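Local structure of putative thiosugar synthase (Amycolatopsis orientalis, 4N6F) at residues T79-A93 with G105-D117. The protein is a putative thiosugar synthase, related to the thiazole synthase ThiG, and binds a six-carbon sugar phosphate covalently. Sequence-based numbering, arbitrary orientation.
With F6R (fructose -6-phosphate), chain F.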
ATOM      1  N   THR A  79      -4.613 -16.029 -19.357  1.00 26.11           N
ATOM      2  CA  THR A  79      -4.012 -17.355 -19.277  1.00 25.13           C
ATOM      3  C   THR A  79      -4.896 -18.221 -18.392  1.00 24.87           C
ATOM      4  O   THR A  79      -5.212 -17.841 -17.255  1.00 24.24           O
ATOM      5  CB  THR A  79      -2.597 -17.295 -18.683  1.00 25.28           C
ATOM      6  OG1 THR A  79      -1.769 -16.497 -19.529  1.00 24.66           O
ATOM      7  CG2 THR A  79      -1.993 -18.689 -18.564  1.00 25.71           C
ATOM      8  N   TRP A  80      -5.299 -19.379 -18.903  1.00 24.78           N
ATOM      9  CA  TRP A  80      -6.150 -20.297 -18.143  1.00 26.12           C
ATOM     10  C   TRP A  80      -5.294 -21.259 -17.348  1.00 25.51           C
ATOM     11  O   TRP A  80      -4.372 -21.866 -17.885  1.00 25.01           O
ATOM     12  CB  TRP A  80      -7.072 -21.109 -19.075  1.00 28.16           C
ATOM     13  CG  TRP A  80      -8.134 -20.302 -19.770  1.00 28.96           C
ATOM     14  CD1 TRP A  80      -8.029 -19.027 -20.228  1.00 29.37           C
ATOM     15  CD2 TRP A  80      -9.453 -20.744 -20.109  1.00 29.89           C
ATOM     16  NE1 TRP A  80      -9.210 -18.633 -20.818  1.00 30.65           N
ATOM     17  CE2 TRP A  80     -10.099 -19.673 -20.758  1.00 30.68           C
ATOM     18  CE3 TRP A  80     -10.151 -21.939 -19.922  1.00 31.77           C
ATOM     19  CZ2 TRP A  80     -11.412 -19.761 -21.229  1.00 32.26           C
ATOM     20  CZ3 TRP A  80     -11.456 -22.029 -20.390  1.00 32.89           C
ATOM     21  CH2 TRP A  80     -12.074 -20.942 -21.034  1.00 31.89           C
ATOM     22  N   ILE A  81      -5.596 -21.410 -16.066  1.00 25.22           N
ATOM     23  CA  ILE A  81      -4.874 -22.377 -15.259  1.00 25.64           C
ATOM     24  C   ILE A  81      -5.855 -23.204 -14.442  1.00 25.94           C
ATOM     25  O   ILE A  81      -6.872 -22.700 -13.971  1.00 26.64           O
ATOM     26  CB  ILE A  81      -3.799 -21.705 -14.355  1.00 25.78           C
ATOM     27  CG1 ILE A  81      -4.410 -20.954 -13.167  1.00 26.11           C
ATOM     28  CG2 ILE A  81      -2.934 -20.759 -15.178  1.00 25.85           C
ATOM     29  CD1 ILE A  81      -3.391 -20.679 -12.082  1.00 27.48           C
ATOM     30  N   GLY A  82      -5.550 -24.482 -14.287  1.00 26.61           N
ATOM     31  CA  GLY A  82      -6.386 -25.357 -13.487  1.00 26.67           C
ATOM     32  C   GLY A  82      -6.060 -25.261 -12.020  1.00 27.19           C
ATOM     33  O   GLY A  82      -5.105 -24.585 -11.616  1.00 27.08           O
ATOM     34  N   THR A  83      -6.850 -25.958 -11.222  1.00 27.98           N
ATOM     35  CA  THR A  83      -6.671 -25.969  -9.785  1.00 30.64           C
ATOM     36  C   THR A  83      -6.991 -27.346  -9.186  1.00 30.86           C
ATOM     37  O   THR A  83      -7.784 -28.109  -9.751  1.00 29.80           O
ATOM     38  CB  THR A  83      -7.538 -24.887  -9.112  1.00 30.80           C
ATOM     39  OG1 THR A  83      -7.402 -24.989  -7.694  1.00 32.79           O
ATOM     40  CG2 THR A  83      -9.008 -25.046  -9.487  1.00 32.11           C
ATOM     41  N   THR A  84      -6.352 -27.652  -8.055  1.00 30.25           N
ATOM     42  CA  THR A  84      -6.664 -28.845  -7.266  1.00 31.25           C
ATOM     43  C   THR A  84      -7.230 -28.475  -5.888  1.00 33.21           C
ATOM     44  O   THR A  84      -7.311 -29.332  -5.002  1.00 32.78           O
ATOM     45  CB  THR A  84      -5.413 -29.714  -7.025  1.00 30.94           C
ATOM     46  OG1 THR A  84      -4.509 -29.015  -6.164  1.00 32.11           O
ATOM     47  CG2 THR A  84      -4.709 -30.066  -8.325  1.00 30.66           C
ATOM     48  N   SER A  85      -7.630 -27.216  -5.697  1.00 35.81           N
ATOM     49  CA  SER A  85      -8.059 -26.747  -4.368  1.00 38.64           C
ATOM     50  C   SER A  85      -9.358 -27.391  -3.850  1.00 41.97           C
ATOM     51  O   SER A  85      -9.644 -27.321  -2.657  1.00 40.67           O
ATOM     52  CB  SER A  85      -8.183 -25.219  -4.333  1.00 37.22           C
ATOM     53  OG  SER A  85      -9.265 -24.767  -5.120  1.00 37.35           O
ATOM     54  N   PHE A  86     -10.139 -28.006  -4.735  1.00 47.23           N
ATOM     55  CA  PHE A  86     -11.353 -28.711  -4.316  1.00 52.86           C
ATOM     56  C   PHE A  86     -11.058 -30.113  -3.807  1.00 54.72           C
ATOM     57  O   PHE A  86     -11.844 -30.672  -3.046  1.00 56.50           O
ATOM     58  CB  PHE A  86     -12.376 -28.745  -5.450  1.00 55.00           C
ATOM     59  CG  PHE A  86     -13.058 -27.432  -5.663  1.00 58.84           C
ATOM     60  CD1 PHE A  86     -14.100 -27.040  -4.834  1.00 60.94           C
ATOM     61  CD2 PHE A  86     -12.635 -26.566  -6.661  1.00 60.84           C
ATOM     62  CE1 PHE A  86     -14.726 -25.815  -5.010  1.00 63.01           C
ATOM     63  CE2 PHE A  86     -13.254 -25.341  -6.840  1.00 60.86           C
ATOM     64  CZ  PHE A  86     -14.301 -24.965  -6.014  1.00 61.64           C
ATOM     65  N   ALA A  87      -9.926 -30.673  -4.223  1.00 57.80           N
ATOM     66  CA  ALA A  87      -9.483 -31.983  -3.744  1.00 58.32           C
ATOM     67  C   ALA A  87      -8.969 -31.884  -2.306  1.00 59.43           C
ATOM     68  O   ALA A  87      -8.313 -30.907  -1.945  1.00 56.81           O
ATOM     69  CB  ALA A  87      -8.402 -32.536  -4.659  1.00 59.87           C
ATOM     70  N   ARG A  88      -9.268 -32.907  -1.502  1.00 59.40           N
ATOM     71  CA  ARG A  88      -8.950 -32.910  -0.070  1.00 62.14           C
ATOM     72  C   ARG A  88      -7.731 -33.780   0.288  1.00 61.49           C
ATOM     73  O   ARG A  88      -7.068 -33.529   1.298  1.00 65.55           O
ATOM     74  CB  ARG A  88     -10.177 -33.358   0.734  1.00 66.09           C
ATOM     75  CG  ARG A  88     -10.112 -33.015   2.216  1.00 72.01           C
ATOM     76  CD  ARG A  88     -11.402 -33.364   2.952  1.00 77.00           C
ATOM     77  NE  ARG A  88     -12.387 -32.279   2.893  1.00 80.36           N
ATOM     78  CZ  ARG A  88     -12.473 -31.263   3.757  1.00 82.16           C
ATOM     79  NH1 ARG A  88     -11.633 -31.157   4.789  1.00 82.15           N
ATOM     80  NH2 ARG A  88     -13.415 -30.337   3.590  1.00 81.61           N
ATOM     81  N   THR A  89      -7.446 -34.798  -0.522  1.00 57.13           N
ATOM     82  CA  THR A  89      -6.256 -35.630  -0.340  1.00 55.45           C
ATOM     83  C   THR A  89      -5.270 -35.395  -1.471  1.00 51.86           C
ATOM     84  O   THR A  89      -5.634 -34.871  -2.525  1.00 49.86           O
ATOM     85  CB  THR A  89      -6.602 -37.138  -0.341  1.00 57.46           C
ATOM     86  OG1 THR A  89      -7.253 -37.484  -1.573  1.00 58.41           O
ATOM     87  CG2 THR A  89      -7.509 -37.489   0.829  1.00 58.28           C
ATOM     88  N   LYS A  90      -4.030 -35.814  -1.243  1.00 50.11           N
ATOM     89  CA  LYS A  90      -2.986 -35.804  -2.267  1.00 48.84           C
ATOM     90  C   LYS A  90      -3.394 -36.591  -3.508  1.00 48.10           C
ATOM     91  O   LYS A  90      -3.226 -36.117  -4.634  1.00 47.33           O
ATOM     92  CB  LYS A  90      -1.685 -36.372  -1.691  1.00 50.73           C
ATOM     93  CG  LYS A  90      -0.682 -36.824  -2.739  1.00 53.89           C
ATOM     94  CD  LYS A  90       0.718 -36.969  -2.165  1.00 55.73           C
ATOM     95  CE  LYS A  90       1.626 -37.719  -3.132  1.00 57.81           C
ATOM     96  NZ  LYS A  90       1.782 -39.161  -2.790  1.00 56.79           N
ATOM     97  N   GLU A  91      -3.917 -37.799  -3.297  1.00 45.70           N
ATOM     98  CA  GLU A  91      -4.347 -38.663  -4.401  1.00 42.19           C
ATOM     99  C   GLU A  91      -5.364 -37.951  -5.278  1.00 39.67           C
ATOM    100  O   GLU A  91      -5.293 -37.992  -6.507  1.00 39.30           O
ATOM    101  CB  GLU A  91      -4.965 -39.966  -3.855  1.00 42.47           C
ATOM    102  N   SER A  92      -6.321 -37.297  -4.630  1.00 40.75           N
ATOM    103  CA  SER A  92      -7.388 -36.597  -5.340  1.00 41.56           C
ATOM    104  C   SER A  92      -6.832 -35.423  -6.160  1.00 40.52           C
ATOM    105  O   SER A  92      -7.284 -35.175  -7.288  1.00 37.25           O
ATOM    106  CB  SER A  92      -8.452 -36.124  -4.350  1.00 43.14           C
ATOM    107  OG  SER A  92      -9.510 -35.444  -5.015  1.00 49.13           O
ATOM    108  N   ALA A  93      -5.842 -34.723  -5.594  1.00 39.48           N
ATOM    109  CA  ALA A  93      -5.160 -33.628  -6.292  1.00 39.69           C
ATOM    110  C   ALA A  93      -4.423 -34.133  -7.532  1.00 38.90           C
ATOM    111  O   ALA A  93      -4.510 -33.524  -8.603  1.00 38.76           O
ATOM    112  CB  ALA A  93      -4.196 -32.907  -5.355  1.00 38.86           C
ATOM    113  N   GLY A 105      -6.549 -30.107 -22.046  1.00 48.24           N
ATOM    114  CA  GLY A 105      -5.239 -29.737 -22.588  1.00 48.29           C
ATOM    115  C   GLY A 105      -4.591 -28.565 -21.860  1.00 45.52           C
ATOM    116  O   GLY A 105      -3.795 -27.836 -22.442  1.00 44.19           O
ATOM    117  N   ILE A 106      -4.948 -28.375 -20.591  1.00 44.06           N
ATOM    118  CA  ILE A 106      -4.328 -27.351 -19.748  1.00 43.24           C
ATOM    119  C   ILE A 106      -3.219 -28.000 -18.924  1.00 39.74           C
ATOM    120  O   ILE A 106      -3.456 -28.976 -18.211  1.00 39.04           O
ATOM    121  CB  ILE A 106      -5.362 -26.682 -18.825  1.00 43.20           C
ATOM    122  CG1 ILE A 106      -6.233 -25.725 -19.645  1.00 43.99           C
ATOM    123  CG2 ILE A 106      -4.680 -25.916 -17.698  1.00 42.73           C
ATOM    124  CD1 ILE A 106      -7.473 -25.251 -18.918  1.00 44.95           C
ATOM    125  N   GLU A 107      -2.015 -27.446 -19.027  1.00 38.69           N
ATOM    126  CA  GLU A 107      -0.832 -27.995 -18.355  1.00 39.58           C
ATOM    127  C   GLU A 107      -0.321 -27.127 -17.199  1.00 35.14           C
ATOM    128  O   GLU A 107       0.585 -27.534 -16.486  1.00 36.86           O
ATOM    129  CB  GLU A 107       0.289 -28.248 -19.380  1.00 45.93           C
ATOM    130  CG  GLU A 107       0.177 -29.611 -20.074  1.00 52.86           C
ATOM    131  CD  GLU A 107       0.960 -29.712 -21.379  1.00 59.08           C
ATOM    132  OE1 GLU A 107       0.839 -28.808 -22.240  1.00 64.87           O
ATOM    133  OE2 GLU A 107       1.686 -30.715 -21.560  1.00 63.07           O
ATOM    134  N   ILE A 108      -0.892 -25.943 -17.004  1.00 29.51           N
ATOM    135  CA  ILE A 108      -0.499 -25.092 -15.884  1.00 26.95           C
ATOM    136  C   ILE A 108      -1.495 -25.255 -14.745  1.00 26.06           C
ATOM    137  O   ILE A 108      -2.711 -25.125 -14.951  1.00 24.11           O
ATOM    138  CB  ILE A 108      -0.440 -23.613 -16.282  1.00 26.78           C
ATOM    139  CG1 ILE A 108       0.466 -23.423 -17.494  1.00 26.54           C
ATOM    140  CG2 ILE A 108       0.054 -22.767 -15.111  1.00 26.65           C
ATOM    141  CD1 ILE A 108       0.276 -22.078 -18.157  1.00 26.86           C
ATOM    142  N   LEU A 109      -0.968 -25.477 -13.542  1.00 24.80           N
ATOM    143  CA  LEU A 109      -1.760 -25.940 -12.422  1.00 25.21           C
ATOM    144  C   LEU A 109      -1.508 -25.197 -11.116  1.00 24.93           C
ATOM    145  O   LEU A 109      -0.369 -25.109 -10.634  1.00 25.02           O
ATOM    146  CB  LEU A 109      -1.488 -27.428 -12.195  1.00 26.12           C
ATOM    147  CG  LEU A 109      -2.356 -28.105 -11.126  1.00 27.62           C
ATOM    148  CD1 LEU A 109      -3.779 -28.307 -11.647  1.00 28.04           C
ATOM    149  CD2 LEU A 109      -1.748 -29.433 -10.701  1.00 28.03           C
ATOM    150  N   LYS A 110      -2.593 -24.684 -10.542  1.00 24.47           N
ATOM    151  CA  LYS A 110      -2.601 -24.167  -9.183  1.00 25.54           C
ATOM    152  C   LYS A 110      -2.721 -25.378  -8.302  1.00 25.99           C
ATOM    153  O   LYS A 110      -3.776 -25.993  -8.220  1.00 26.25           O
ATOM    154  CB  LYS A 110      -3.745 -23.157  -9.035  1.00 26.03           C
ATOM    155  CG  LYS A 110      -3.997 -22.655  -7.632  1.00 26.69           C
ATOM    156  CD  LYS A 110      -5.125 -21.629  -7.633  1.00 28.51           C
ATOM    157  CE  LYS A 110      -5.424 -21.057  -6.248  1.00 30.38           C
ATOM    158  NZ  LYS A 110      -6.244 -22.014  -5.487  1.00 32.63           N
ATOM    159  N   LEU A 111      -1.614 -25.769  -7.685  1.00 26.60           N
ATOM    160  CA  LEU A 111      -1.548 -27.020  -6.940  1.00 26.13           C
ATOM    161  C   LEU A 111      -1.747 -26.756  -5.468  1.00 27.54           C
ATOM    162  O   LEU A 111      -0.971 -26.017  -4.844  1.00 28.10           O
ATOM    163  CB  LEU A 111      -0.202 -27.702  -7.171  1.00 26.93           C
ATOM    164  CG  LEU A 111       0.074 -28.975  -6.369  1.00 27.06           C
ATOM    165  CD1 LEU A 111      -0.913 -30.078  -6.721  1.00 26.32           C
ATOM    166  CD2 LEU A 111       1.503 -29.427  -6.616  1.00 27.28           C
ATOM    167  N   ASP A 112      -2.795 -27.365  -4.919  1.00 28.94           N
ATOM    168  CA  ASP A 112      -3.146 -27.244  -3.515  1.00 30.60           C
ATOM    169  C   ASP A 112      -3.343 -28.645  -2.926  1.00 33.07           C
ATOM    170  O   ASP A 112      -4.117 -29.454  -3.461  1.00 34.48           O
ATOM    171  CB  ASP A 112      -4.433 -26.429  -3.368  1.00 31.17           C
ATOM    172  CG  ASP A 112      -4.211 -24.942  -3.568  1.00 31.61           C
ATOM    173  OD1 ASP A 112      -3.494 -24.337  -2.762  1.00 30.00           O
ATOM    174  OD2 ASP A 112      -4.771 -24.360  -4.522  1.00 35.13           O
ATOM    175  N   VAL A 113      -2.591 -28.933  -1.867  1.00 34.02           N
ATOM    176  CA  VAL A 113      -2.719 -30.156  -1.088  1.00 35.09           C
ATOM    177  C   VAL A 113      -2.747 -29.729   0.374  1.00 36.96           C
ATOM    178  O   VAL A 113      -1.719 -29.336   0.931  1.00 37.88           O
ATOM    179  CB  VAL A 113      -1.534 -31.107  -1.322  1.00 35.26           C
ATOM    180  CG1 VAL A 113      -1.708 -32.393  -0.525  1.00 35.14           C
ATOM    181  CG2 VAL A 113      -1.391 -31.421  -2.803  1.00 35.47           C
ATOM    182  N   ARG A 114      -3.924 -29.791   0.989  1.00 39.78           N
ATOM    183  CA  ARG A 114      -4.119 -29.233   2.330  1.00 43.79           C
ATOM    184  C   ARG A 114      -4.525 -30.258   3.378  1.00 47.53           C
ATOM    185  O   ARG A 114      -5.174 -31.256   3.067  1.00 46.38           O
ATOM    186  CB  ARG A 114      -5.170 -28.133   2.278  1.00 43.03           C
ATOM    187  CG  ARG A 114      -4.877 -27.123   1.195  1.00 42.87           C
ATOM    188  CD  ARG A 114      -5.771 -25.910   1.282  1.00 43.59           C
ATOM    189  NE  ARG A 114      -5.360 -24.923   0.291  1.00 42.21           N
ATOM    190  CZ  ARG A 114      -5.945 -23.749   0.097  1.00 40.27           C
ATOM    191  NH1 ARG A 114      -6.993 -23.385   0.834  1.00 40.63           N
ATOM    192  NH2 ARG A 114      -5.473 -22.933  -0.842  1.00 38.92           N
ATOM    193  N   GLY A 115      -4.120 -29.991   4.620  1.00 54.74           N
ATOM    194  CA  GLY A 115      -4.640 -30.697   5.783  1.00 61.08           C
ATOM    195  C   GLY A 115      -6.059 -30.238   6.077  1.00 66.71           C
ATOM    196  O   GLY A 115      -6.532 -29.246   5.512  1.00 69.42           O
ATOM    197  N   ASP A 116      -6.744 -30.954   6.966  1.00 71.16           N
ATOM    198  CA  ASP A 116      -8.147 -30.644   7.281  1.00 73.76           C
ATOM    199  C   ASP A 116      -8.326 -29.274   7.956  1.00 70.72           C
ATOM    200  O   ASP A 116      -9.432 -28.730   7.963  1.00 72.51           O
ATOM    201  CB  ASP A 116      -8.793 -31.765   8.123  1.00 78.30           C
ATOM    202  CG  ASP A 116      -9.472 -32.842   7.263  1.00 79.89           C
ATOM    203  OD1 ASP A 116      -9.006 -33.117   6.134  1.00 80.68           O
ATOM    204  OD2 ASP A 116     -10.483 -33.413   7.722  1.00 81.28           O
ATOM    205  N   ASP A 117      -7.245 -28.712   8.501  1.00 65.14           N
ATOM    206  CA  ASP A 117      -7.281 -27.340   9.026  1.00 62.51           C
ATOM    207  C   ASP A 117      -7.130 -26.256   7.937  1.00 55.06           C
ATOM    208  O   ASP A 117      -6.947 -25.085   8.260  1.00 53.99           O
ATOM    209  CB  ASP A 117      -6.224 -27.147  10.127  1.00 64.14           C
ATOM    210  CG  ASP A 117      -4.802 -27.267   9.610  1.00 66.63           C
ATOM    211  OD1 ASP A 117      -4.561 -28.068   8.675  1.00 66.90           O
ATOM    212  OD2 ASP A 117      -3.927 -26.561  10.156  1.00 65.64           O
TER
HETATM  213  C1  F6R F 304      -6.337 -21.732  -4.029  1.00 34.09           C
HETATM  214  C2  F6R F 304      -7.412 -20.723  -3.736  1.00 36.57           C
HETATM  215  C3  F6R F 304      -7.849 -20.391  -2.331  1.00 35.05           C
HETATM  216  C4  F6R F 304      -6.789 -19.483  -1.703  1.00 32.46           C
HETATM  217  C5  F6R F 304      -7.319 -18.778  -0.451  1.00 30.85           C
HETATM  218  C6  F6R F 304      -6.527 -17.521  -0.154  1.00 29.00           C
HETATM  219  O2  F6R F 304      -7.929 -20.094  -4.662  1.00 41.14           O
HETATM  220  O3  F6R F 304      -8.073 -21.533  -1.497  1.00 32.63           O
HETATM  221  O4  F6R F 304      -5.643 -20.269  -1.342  1.00 32.15           O
HETATM  222  O5  F6R F 304      -8.691 -18.417  -0.595  1.00 28.86           O
HETATM  223  O6  F6R F 304      -6.960 -17.008   1.101  1.00 28.59           O
HETATM  224  P   F6R F 304      -7.966 -15.780   1.246  1.00 27.31           P
HETATM  225  O1P F6R F 304      -9.298 -16.387   0.919  1.00 25.96           O
HETATM  226  O2P F6R F 304      -7.529 -14.729   0.263  1.00 29.47           O
HETATM  227  O3P F6R F 304      -7.722 -15.370   2.671  1.00 26.98           O
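Ile81 lays its CG2 methyl against CG2 of Ile108, the two 3.6 Å apart, where neighbouring parallel strands of a TIM barrel meet. Strands 79-83 and 108-111, with helix 90-104 between them, form one beta-alpha-beta unit. Gly82 takes a bond from Lys110 N through its carbonyl and gives its own N-H to Ile108 O; farther along, Thr84 N lies nearly in line with the C=O of Lys110 (177°), though the bond is bent at the hydrogen. Beyond the strand end a side chain takes over the pairing. Thr84 OG1, turned between its own backbone N and carbonyl carbon (chi1 68°), accepts Asp112 N at 2.7 Å along a nearly straight N-H. Meanwhile Thr84 CG2 sits across the branch of Leu109, close to both methyls. That leucine also packs on helices 90-104 and 122-134, outside the barrel wall.

Thr83 and Lys110 point the other way, side by side, to the inner face of the barrel, where Lys110 reaches the sugar. The lysine chain stays extended through CE, bends only at its last torsion, and there NZ is bonded covalently to C1 of fructose 6-phosphate. Glu31 is hydrogen-bonded to the hydroxyls of both Thr83 and Ser85 beside this linkage. Asp112 OD2 comes within 3.1 Å of sugar C1, while OD1 is shared by Arg162 and Arg114. The Arg114 bridge reaches OD1 from above the carboxylate plane, yet lies close to the plane of the guanidinium. An alanine at Arg114 is likely to cost the sugar the arginine's bonds at O3 and O4 and deprive Asp112 OD1 of a salt-bridge partner. Of the arginine's sugar bonds, those to O3 are weak, while Arg114 NH2 reaches sugar O4 at 2.7 Å.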